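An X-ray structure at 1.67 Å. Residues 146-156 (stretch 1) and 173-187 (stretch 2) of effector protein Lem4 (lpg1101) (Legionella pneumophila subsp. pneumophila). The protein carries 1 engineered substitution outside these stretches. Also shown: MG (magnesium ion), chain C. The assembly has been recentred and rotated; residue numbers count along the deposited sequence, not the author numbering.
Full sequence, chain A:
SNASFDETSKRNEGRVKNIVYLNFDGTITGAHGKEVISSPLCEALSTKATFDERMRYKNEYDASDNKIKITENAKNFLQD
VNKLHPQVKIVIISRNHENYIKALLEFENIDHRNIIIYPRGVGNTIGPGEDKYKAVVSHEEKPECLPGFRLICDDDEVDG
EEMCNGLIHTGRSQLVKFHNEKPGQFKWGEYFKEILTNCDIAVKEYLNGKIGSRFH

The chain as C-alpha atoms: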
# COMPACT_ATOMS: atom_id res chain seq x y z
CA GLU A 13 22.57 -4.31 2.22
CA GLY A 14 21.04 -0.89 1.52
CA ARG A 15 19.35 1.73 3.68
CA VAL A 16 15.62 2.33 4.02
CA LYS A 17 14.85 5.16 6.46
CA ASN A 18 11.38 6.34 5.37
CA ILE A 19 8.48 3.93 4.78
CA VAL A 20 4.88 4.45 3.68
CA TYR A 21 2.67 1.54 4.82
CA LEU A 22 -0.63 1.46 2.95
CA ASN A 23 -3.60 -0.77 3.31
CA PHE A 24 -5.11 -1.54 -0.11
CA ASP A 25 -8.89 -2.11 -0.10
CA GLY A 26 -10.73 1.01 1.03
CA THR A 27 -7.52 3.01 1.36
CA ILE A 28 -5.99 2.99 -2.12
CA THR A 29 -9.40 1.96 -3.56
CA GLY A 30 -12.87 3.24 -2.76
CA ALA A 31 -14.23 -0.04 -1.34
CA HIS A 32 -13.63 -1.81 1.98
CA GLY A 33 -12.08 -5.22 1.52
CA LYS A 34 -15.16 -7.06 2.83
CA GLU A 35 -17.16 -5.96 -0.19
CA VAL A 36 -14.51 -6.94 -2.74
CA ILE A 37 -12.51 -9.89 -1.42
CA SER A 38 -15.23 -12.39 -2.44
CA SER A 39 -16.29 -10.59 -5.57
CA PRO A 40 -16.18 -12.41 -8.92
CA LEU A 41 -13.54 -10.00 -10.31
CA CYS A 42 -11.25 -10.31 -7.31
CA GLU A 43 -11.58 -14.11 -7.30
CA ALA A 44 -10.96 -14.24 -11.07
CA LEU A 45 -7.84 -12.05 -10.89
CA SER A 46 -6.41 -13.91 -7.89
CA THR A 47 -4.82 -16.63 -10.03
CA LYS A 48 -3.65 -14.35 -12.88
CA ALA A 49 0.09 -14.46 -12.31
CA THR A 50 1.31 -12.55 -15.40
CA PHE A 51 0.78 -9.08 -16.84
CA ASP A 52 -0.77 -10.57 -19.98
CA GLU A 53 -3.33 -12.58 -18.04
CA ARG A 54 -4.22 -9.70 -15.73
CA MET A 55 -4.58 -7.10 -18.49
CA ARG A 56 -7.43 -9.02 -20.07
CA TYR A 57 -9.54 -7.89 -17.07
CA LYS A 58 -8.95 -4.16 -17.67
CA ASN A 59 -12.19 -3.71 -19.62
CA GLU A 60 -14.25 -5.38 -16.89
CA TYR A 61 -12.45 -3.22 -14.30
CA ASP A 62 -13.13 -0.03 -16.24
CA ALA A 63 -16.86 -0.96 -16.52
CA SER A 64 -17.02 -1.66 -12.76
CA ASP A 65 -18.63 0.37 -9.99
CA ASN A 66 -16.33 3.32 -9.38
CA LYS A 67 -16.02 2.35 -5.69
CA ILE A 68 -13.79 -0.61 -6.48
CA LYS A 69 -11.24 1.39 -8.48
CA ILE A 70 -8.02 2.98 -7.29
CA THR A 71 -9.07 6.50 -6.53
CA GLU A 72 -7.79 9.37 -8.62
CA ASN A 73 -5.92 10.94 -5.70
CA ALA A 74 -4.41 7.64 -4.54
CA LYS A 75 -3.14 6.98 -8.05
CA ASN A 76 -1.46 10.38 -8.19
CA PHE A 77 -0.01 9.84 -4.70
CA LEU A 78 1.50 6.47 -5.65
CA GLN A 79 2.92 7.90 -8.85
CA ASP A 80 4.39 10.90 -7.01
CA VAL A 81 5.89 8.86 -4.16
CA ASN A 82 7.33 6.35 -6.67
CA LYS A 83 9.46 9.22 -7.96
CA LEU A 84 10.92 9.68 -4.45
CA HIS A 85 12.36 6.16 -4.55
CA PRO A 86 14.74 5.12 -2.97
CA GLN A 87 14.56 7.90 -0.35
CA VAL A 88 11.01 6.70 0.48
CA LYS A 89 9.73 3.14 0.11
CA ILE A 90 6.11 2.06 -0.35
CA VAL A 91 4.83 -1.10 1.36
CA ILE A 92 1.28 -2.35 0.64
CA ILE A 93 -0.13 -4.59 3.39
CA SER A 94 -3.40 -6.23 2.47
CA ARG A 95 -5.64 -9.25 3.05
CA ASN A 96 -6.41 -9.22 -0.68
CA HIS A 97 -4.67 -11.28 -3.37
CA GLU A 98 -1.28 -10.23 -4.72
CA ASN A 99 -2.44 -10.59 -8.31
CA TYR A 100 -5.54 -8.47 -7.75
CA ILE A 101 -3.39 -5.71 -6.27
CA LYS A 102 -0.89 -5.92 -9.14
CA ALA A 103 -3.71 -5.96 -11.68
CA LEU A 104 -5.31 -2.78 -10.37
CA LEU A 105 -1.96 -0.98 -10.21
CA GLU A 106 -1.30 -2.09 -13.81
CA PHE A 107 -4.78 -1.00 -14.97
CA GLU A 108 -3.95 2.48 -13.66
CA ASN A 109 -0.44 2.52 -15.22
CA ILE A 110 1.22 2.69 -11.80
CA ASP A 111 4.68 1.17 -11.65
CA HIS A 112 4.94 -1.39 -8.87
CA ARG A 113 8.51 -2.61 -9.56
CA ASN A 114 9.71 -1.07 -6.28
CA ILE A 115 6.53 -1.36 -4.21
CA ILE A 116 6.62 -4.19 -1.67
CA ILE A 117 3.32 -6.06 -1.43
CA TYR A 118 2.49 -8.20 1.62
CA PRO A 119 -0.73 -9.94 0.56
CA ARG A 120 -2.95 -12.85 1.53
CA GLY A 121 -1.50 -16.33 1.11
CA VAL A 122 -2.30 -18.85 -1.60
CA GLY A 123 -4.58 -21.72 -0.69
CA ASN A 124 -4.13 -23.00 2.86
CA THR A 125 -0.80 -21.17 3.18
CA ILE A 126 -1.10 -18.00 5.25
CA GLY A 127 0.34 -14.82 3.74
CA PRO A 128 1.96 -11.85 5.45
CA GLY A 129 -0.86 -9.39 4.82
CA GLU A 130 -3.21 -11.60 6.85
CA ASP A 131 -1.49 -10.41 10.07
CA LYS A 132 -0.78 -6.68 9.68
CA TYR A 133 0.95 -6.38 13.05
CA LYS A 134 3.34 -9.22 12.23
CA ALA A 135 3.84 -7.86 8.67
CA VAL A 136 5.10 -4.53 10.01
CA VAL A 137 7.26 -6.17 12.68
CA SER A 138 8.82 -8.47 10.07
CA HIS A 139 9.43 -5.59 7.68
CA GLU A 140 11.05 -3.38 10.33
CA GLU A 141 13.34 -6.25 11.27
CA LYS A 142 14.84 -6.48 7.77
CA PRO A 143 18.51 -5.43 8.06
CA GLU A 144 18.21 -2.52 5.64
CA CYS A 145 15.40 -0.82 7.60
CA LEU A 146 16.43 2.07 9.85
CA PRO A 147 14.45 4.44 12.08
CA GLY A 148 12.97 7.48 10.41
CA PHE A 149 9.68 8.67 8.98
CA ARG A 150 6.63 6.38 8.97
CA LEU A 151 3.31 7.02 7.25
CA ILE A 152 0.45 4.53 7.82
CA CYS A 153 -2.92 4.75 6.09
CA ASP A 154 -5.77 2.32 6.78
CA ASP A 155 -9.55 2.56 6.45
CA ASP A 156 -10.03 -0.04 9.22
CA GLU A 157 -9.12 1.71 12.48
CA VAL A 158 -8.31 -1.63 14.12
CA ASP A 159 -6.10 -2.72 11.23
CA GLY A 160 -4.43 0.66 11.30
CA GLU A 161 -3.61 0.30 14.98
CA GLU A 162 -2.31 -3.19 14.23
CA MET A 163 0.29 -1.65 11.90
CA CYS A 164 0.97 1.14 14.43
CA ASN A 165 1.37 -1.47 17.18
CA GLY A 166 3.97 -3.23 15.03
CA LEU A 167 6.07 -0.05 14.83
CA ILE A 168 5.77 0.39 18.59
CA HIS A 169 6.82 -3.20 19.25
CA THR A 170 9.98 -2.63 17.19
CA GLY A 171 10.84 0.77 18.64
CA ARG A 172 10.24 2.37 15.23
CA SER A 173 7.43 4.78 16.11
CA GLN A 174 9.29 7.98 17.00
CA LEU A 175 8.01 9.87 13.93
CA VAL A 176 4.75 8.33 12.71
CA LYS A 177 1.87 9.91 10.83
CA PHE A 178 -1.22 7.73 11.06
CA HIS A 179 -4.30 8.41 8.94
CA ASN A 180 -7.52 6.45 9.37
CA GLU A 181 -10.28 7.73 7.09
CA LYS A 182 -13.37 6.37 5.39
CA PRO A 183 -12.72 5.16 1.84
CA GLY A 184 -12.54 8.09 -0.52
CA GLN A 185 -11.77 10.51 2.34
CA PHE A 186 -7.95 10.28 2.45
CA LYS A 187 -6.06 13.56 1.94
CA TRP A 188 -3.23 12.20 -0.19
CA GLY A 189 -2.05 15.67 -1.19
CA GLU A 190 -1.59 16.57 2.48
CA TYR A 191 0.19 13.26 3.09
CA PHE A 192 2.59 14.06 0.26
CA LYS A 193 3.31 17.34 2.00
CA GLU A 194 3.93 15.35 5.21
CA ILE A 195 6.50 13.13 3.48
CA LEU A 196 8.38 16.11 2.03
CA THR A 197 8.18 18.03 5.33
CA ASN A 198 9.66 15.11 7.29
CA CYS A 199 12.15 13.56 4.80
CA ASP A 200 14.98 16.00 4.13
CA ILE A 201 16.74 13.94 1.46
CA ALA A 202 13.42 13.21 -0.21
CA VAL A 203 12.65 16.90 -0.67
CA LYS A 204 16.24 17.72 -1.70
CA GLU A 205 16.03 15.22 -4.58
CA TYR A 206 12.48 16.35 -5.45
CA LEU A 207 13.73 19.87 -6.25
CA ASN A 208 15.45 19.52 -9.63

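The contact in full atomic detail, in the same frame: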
# COMPACT_ATOMS: atom_id res chain seq x y z
N LEU A 146 15.88 1.19 8.83
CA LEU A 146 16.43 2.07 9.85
C LEU A 146 15.32 2.98 10.36
O LEU A 146 14.36 3.25 9.64
CB LEU A 146 17.57 2.94 9.30
CG LEU A 146 18.88 2.26 8.98
CD1 LEU A 146 19.80 3.24 8.26
CD2 LEU A 146 19.53 1.83 10.27
N PRO A 147 15.45 3.49 11.57
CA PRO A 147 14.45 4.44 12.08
C PRO A 147 14.36 5.67 11.19
O PRO A 147 15.34 6.09 10.58
CB PRO A 147 14.97 4.82 13.47
CG PRO A 147 16.32 4.32 13.53
CD PRO A 147 16.50 3.21 12.56
N GLY A 148 13.20 6.29 11.21
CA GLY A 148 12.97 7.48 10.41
C GLY A 148 11.47 7.73 10.30
O GLY A 148 10.70 7.41 11.21
N PHE A 149 11.06 8.26 9.16
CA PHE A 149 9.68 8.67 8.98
C PHE A 149 8.80 7.47 8.65
O PHE A 149 9.20 6.59 7.89
CB PHE A 149 9.58 9.71 7.87
CG PHE A 149 8.18 10.14 7.56
CD1 PHE A 149 7.47 10.93 8.44
CD2 PHE A 149 7.58 9.75 6.38
CE1 PHE A 149 6.16 11.34 8.13
CE2 PHE A 149 6.27 10.14 6.07
CZ PHE A 149 5.57 10.94 6.94
N ARG A 150 7.61 7.43 9.24
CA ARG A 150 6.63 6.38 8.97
C ARG A 150 5.27 7.00 8.72
O ARG A 150 4.77 7.77 9.55
CB ARG A 150 6.52 5.36 10.12
CG ARG A 150 7.77 4.53 10.40
CD ARG A 150 8.14 3.64 9.19
NE ARG A 150 9.33 2.81 9.49
CZ ARG A 150 10.59 3.23 9.35
NH1 ARG A 150 10.85 4.46 8.92
NH2 ARG A 150 11.60 2.40 9.62
N LEU A 151 4.68 6.65 7.58
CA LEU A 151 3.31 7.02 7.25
C LEU A 151 2.50 5.73 7.16
O LEU A 151 2.94 4.77 6.53
CB LEU A 151 3.24 7.80 5.93
CG LEU A 151 1.85 8.10 5.37
CD1 LEU A 151 1.02 8.94 6.35
CD2 LEU A 151 1.95 8.80 4.02
N ILE A 152 1.34 5.70 7.83
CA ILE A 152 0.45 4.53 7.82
C ILE A 152 -0.94 5.03 7.50
O ILE A 152 -1.46 5.90 8.21
CB ILE A 152 0.42 3.81 9.18
CG1 ILE A 152 1.80 3.29 9.56
CG2 ILE A 152 -0.67 2.71 9.18
CD1 ILE A 152 1.80 2.68 10.99
N CYS A 153 -1.54 4.46 6.46
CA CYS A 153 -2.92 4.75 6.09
C CYS A 153 -3.74 3.46 6.07
O CYS A 153 -3.35 2.49 5.41
CB CYS A 153 -3.00 5.43 4.72
SG CYS A 153 -2.17 7.01 4.72
N ASP A 154 -4.86 3.46 6.79
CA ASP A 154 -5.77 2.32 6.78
C ASP A 154 -7.19 2.84 6.96
O ASP A 154 -7.42 3.78 7.72
CB ASP A 154 -5.41 1.32 7.88
CG ASP A 154 -5.86 -0.08 7.56
OD1 ASP A 154 -7.00 -0.26 7.08
OD2 ASP A 154 -5.08 -1.02 7.81
N ASP A 155 -8.14 2.22 6.26
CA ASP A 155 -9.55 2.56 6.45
C ASP A 155 -10.19 1.79 7.61
O ASP A 155 -11.29 2.15 8.04
CB ASP A 155 -10.34 2.30 5.19
CG ASP A 155 -10.32 0.84 4.80
OD1 ASP A 155 -9.20 0.31 4.67
OD2 ASP A 155 -11.39 0.22 4.63
N ASP A 156 -9.56 0.72 8.08
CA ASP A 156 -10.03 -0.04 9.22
C ASP A 156 -9.22 0.42 10.42
O ASP A 156 -8.00 0.19 10.48
CB ASP A 156 -9.89 -1.54 8.95
CG ASP A 156 -10.63 -2.39 9.98
OD1 ASP A 156 -10.65 -2.01 11.16
OD2 ASP A 156 -11.18 -3.45 9.60
N SER A 173 8.61 3.93 16.16
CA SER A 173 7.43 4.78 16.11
C SER A 173 7.72 6.17 16.66
O SER A 173 6.84 6.82 17.23
CB SER A 173 6.27 4.14 16.86
OG SER A 173 6.56 4.03 18.25
N GLN A 174 8.94 6.67 16.47
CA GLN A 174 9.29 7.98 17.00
C GLN A 174 8.77 9.12 16.13
O GLN A 174 8.72 10.26 16.60
CB GLN A 174 10.80 8.10 17.14
CG GLN A 174 11.52 8.28 15.80
CD GLN A 174 12.50 7.16 15.52
OE1 GLN A 174 13.67 7.42 15.19
NE2 GLN A 174 12.05 5.92 15.65
N LEU A 175 8.38 8.84 14.89
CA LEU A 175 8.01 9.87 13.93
C LEU A 175 7.01 9.24 12.96
O LEU A 175 7.31 8.96 11.81
CB LEU A 175 9.23 10.42 13.19
CG LEU A 175 9.00 11.50 12.13
CD1 LEU A 175 8.31 12.71 12.74
CD2 LEU A 175 10.33 11.89 11.51
N VAL A 176 5.80 9.01 13.46
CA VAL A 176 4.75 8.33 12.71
C VAL A 176 3.64 9.32 12.40
O VAL A 176 3.25 10.11 13.26
CB VAL A 176 4.19 7.13 13.49
CG1 VAL A 176 3.19 6.37 12.65
CG2 VAL A 176 5.32 6.21 13.92
N LYS A 177 3.12 9.26 11.18
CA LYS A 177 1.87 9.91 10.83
C LYS A 177 0.88 8.81 10.51
O LYS A 177 1.14 7.98 9.64
CB LYS A 177 2.05 10.86 9.64
CG LYS A 177 2.83 12.12 9.96
CD LYS A 177 1.96 13.16 10.66
CE LYS A 177 2.75 14.44 10.93
NZ LYS A 177 1.86 15.62 11.14
N PHE A 178 -0.23 8.79 11.22
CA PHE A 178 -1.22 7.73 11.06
C PHE A 178 -2.53 8.36 10.62
O PHE A 178 -3.03 9.28 11.28
CB PHE A 178 -1.41 6.96 12.37
CG PHE A 178 -2.54 5.99 12.33
CD1 PHE A 178 -2.75 5.17 11.23
CD2 PHE A 178 -3.41 5.88 13.41
CE1 PHE A 178 -3.81 4.27 11.20
CE2 PHE A 178 -4.47 4.98 13.39
CZ PHE A 178 -4.67 4.17 12.28
N HIS A 179 -3.06 7.89 9.49
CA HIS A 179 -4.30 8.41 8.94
C HIS A 179 -5.29 7.26 8.78
O HIS A 179 -5.02 6.29 8.07
CB HIS A 179 -4.05 9.12 7.62
CG HIS A 179 -3.07 10.25 7.76
ND1 HIS A 179 -3.40 11.43 8.39
CD2 HIS A 179 -1.77 10.35 7.40
CE1 HIS A 179 -2.34 12.22 8.40
NE2 HIS A 179 -1.34 11.59 7.81
N ASN A 180 -6.41 7.38 9.48
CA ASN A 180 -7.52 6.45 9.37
C ASN A 180 -8.71 7.28 8.89
O ASN A 180 -9.14 8.20 9.59
CB ASN A 180 -7.80 5.78 10.72
CG ASN A 180 -9.03 4.92 10.71
OD1 ASN A 180 -9.88 5.04 11.58
ND2 ASN A 180 -9.14 4.05 9.71
N GLU A 181 -9.17 7.00 7.68
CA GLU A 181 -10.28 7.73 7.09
C GLU A 181 -11.20 6.74 6.40
O GLU A 181 -10.81 5.62 6.08
CB GLU A 181 -9.77 8.80 6.09
CG GLU A 181 -8.81 9.82 6.69
CD GLU A 181 -9.51 10.88 7.52
OE1 GLU A 181 -10.76 10.89 7.56
OE2 GLU A 181 -8.81 11.70 8.16
N LYS A 182 -12.45 7.17 6.19
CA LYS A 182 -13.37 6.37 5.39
C LYS A 182 -12.87 6.32 3.95
O LYS A 182 -12.21 7.25 3.48
CB LYS A 182 -14.77 6.96 5.44
CG LYS A 182 -15.46 6.87 6.80
N PRO A 183 -13.17 5.25 3.23
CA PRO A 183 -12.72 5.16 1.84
C PRO A 183 -13.16 6.39 1.06
O PRO A 183 -14.28 6.88 1.22
CB PRO A 183 -13.37 3.88 1.33
CG PRO A 183 -13.68 3.08 2.56
CD PRO A 183 -13.94 4.06 3.65
N GLY A 184 -12.27 6.89 0.22
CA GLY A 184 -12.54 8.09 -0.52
C GLY A 184 -12.29 9.38 0.23
O GLY A 184 -12.42 10.46 -0.36
N GLN A 185 -11.93 9.31 1.51
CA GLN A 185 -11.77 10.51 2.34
C GLN A 185 -10.32 10.76 2.73
O GLN A 185 -10.07 11.60 3.60
CB GLN A 185 -12.64 10.40 3.58
CG GLN A 185 -14.12 10.22 3.28
CD GLN A 185 -14.77 11.49 2.79
OE1 GLN A 185 -14.44 12.58 3.25
NE2 GLN A 185 -15.70 11.36 1.85
N PHE A 186 -9.36 10.08 2.12
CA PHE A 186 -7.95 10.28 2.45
C PHE A 186 -7.39 11.51 1.74
O PHE A 186 -7.68 11.75 0.56
CB PHE A 186 -7.14 9.05 2.06
CG PHE A 186 -7.41 7.85 2.92
CD1 PHE A 186 -8.48 7.02 2.66
CD2 PHE A 186 -6.61 7.57 4.01
CE1 PHE A 186 -8.74 5.93 3.46
CE2 PHE A 186 -6.86 6.48 4.82
CZ PHE A 186 -7.92 5.65 4.54
N LYS A 187 -6.59 12.29 2.46
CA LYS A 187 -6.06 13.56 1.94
C LYS A 187 -4.63 13.35 1.44
O LYS A 187 -3.64 13.80 2.02
CB LYS A 187 -6.13 14.64 3.02
CG LYS A 187 -7.36 14.51 3.92
CD LYS A 187 -8.09 15.83 4.08
MG MG C . -8.77 -1.79 3.91
O HOH W 1 8.89 6.36 13.25
O HOH W 2 -8.31 -2.37 5.85
O HOH W 3 -10.71 -2.40 4.12

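Strands 150-154 and 176-180 run parallel, their axes 10° apart and 4.7 Å at closest approach, and bridged residues such as L151 and K177 put their side chains on the same face. Backbone hydrogen bonds alternate across the strands: R150 N to L175 O (3.0 Å), K177 N to R150 O (2.8 Å), I152 N to K177 O (2.9 Å), H179 N to I152 O (2.9 Å) and D154 N to H179 O (3.1 Å).

On the face bearing L151 and C153, the fit is staggered. L151 (chi1 t, chi2 p) brings CD1 against two neighbours, 3.9 Å from K177 CB and 3.3 Å from H179 CD2, meeting the imidazole at its edge. C153 SG also lies at that ring's edge, 5.3 Å from the centroid of H179 and 77° off its normal. Beyond it, F186 points toward stretch 1: CE2 reaches C153 CB at 4.0 Å, and CZ lies 3.7 Å from D154 O.

On the other face, I152 spans the gap between V176 and F178, with CD1 4.3 Å from V176 CG1 and CG2 3.8 Å from F178 CD1.

Past this packing, N180 curls inward, its ND2 donating to D154 O at 2.6 Å with a 170° angle. Next door, D155 OD1 binds magnesium at 2.3 Å.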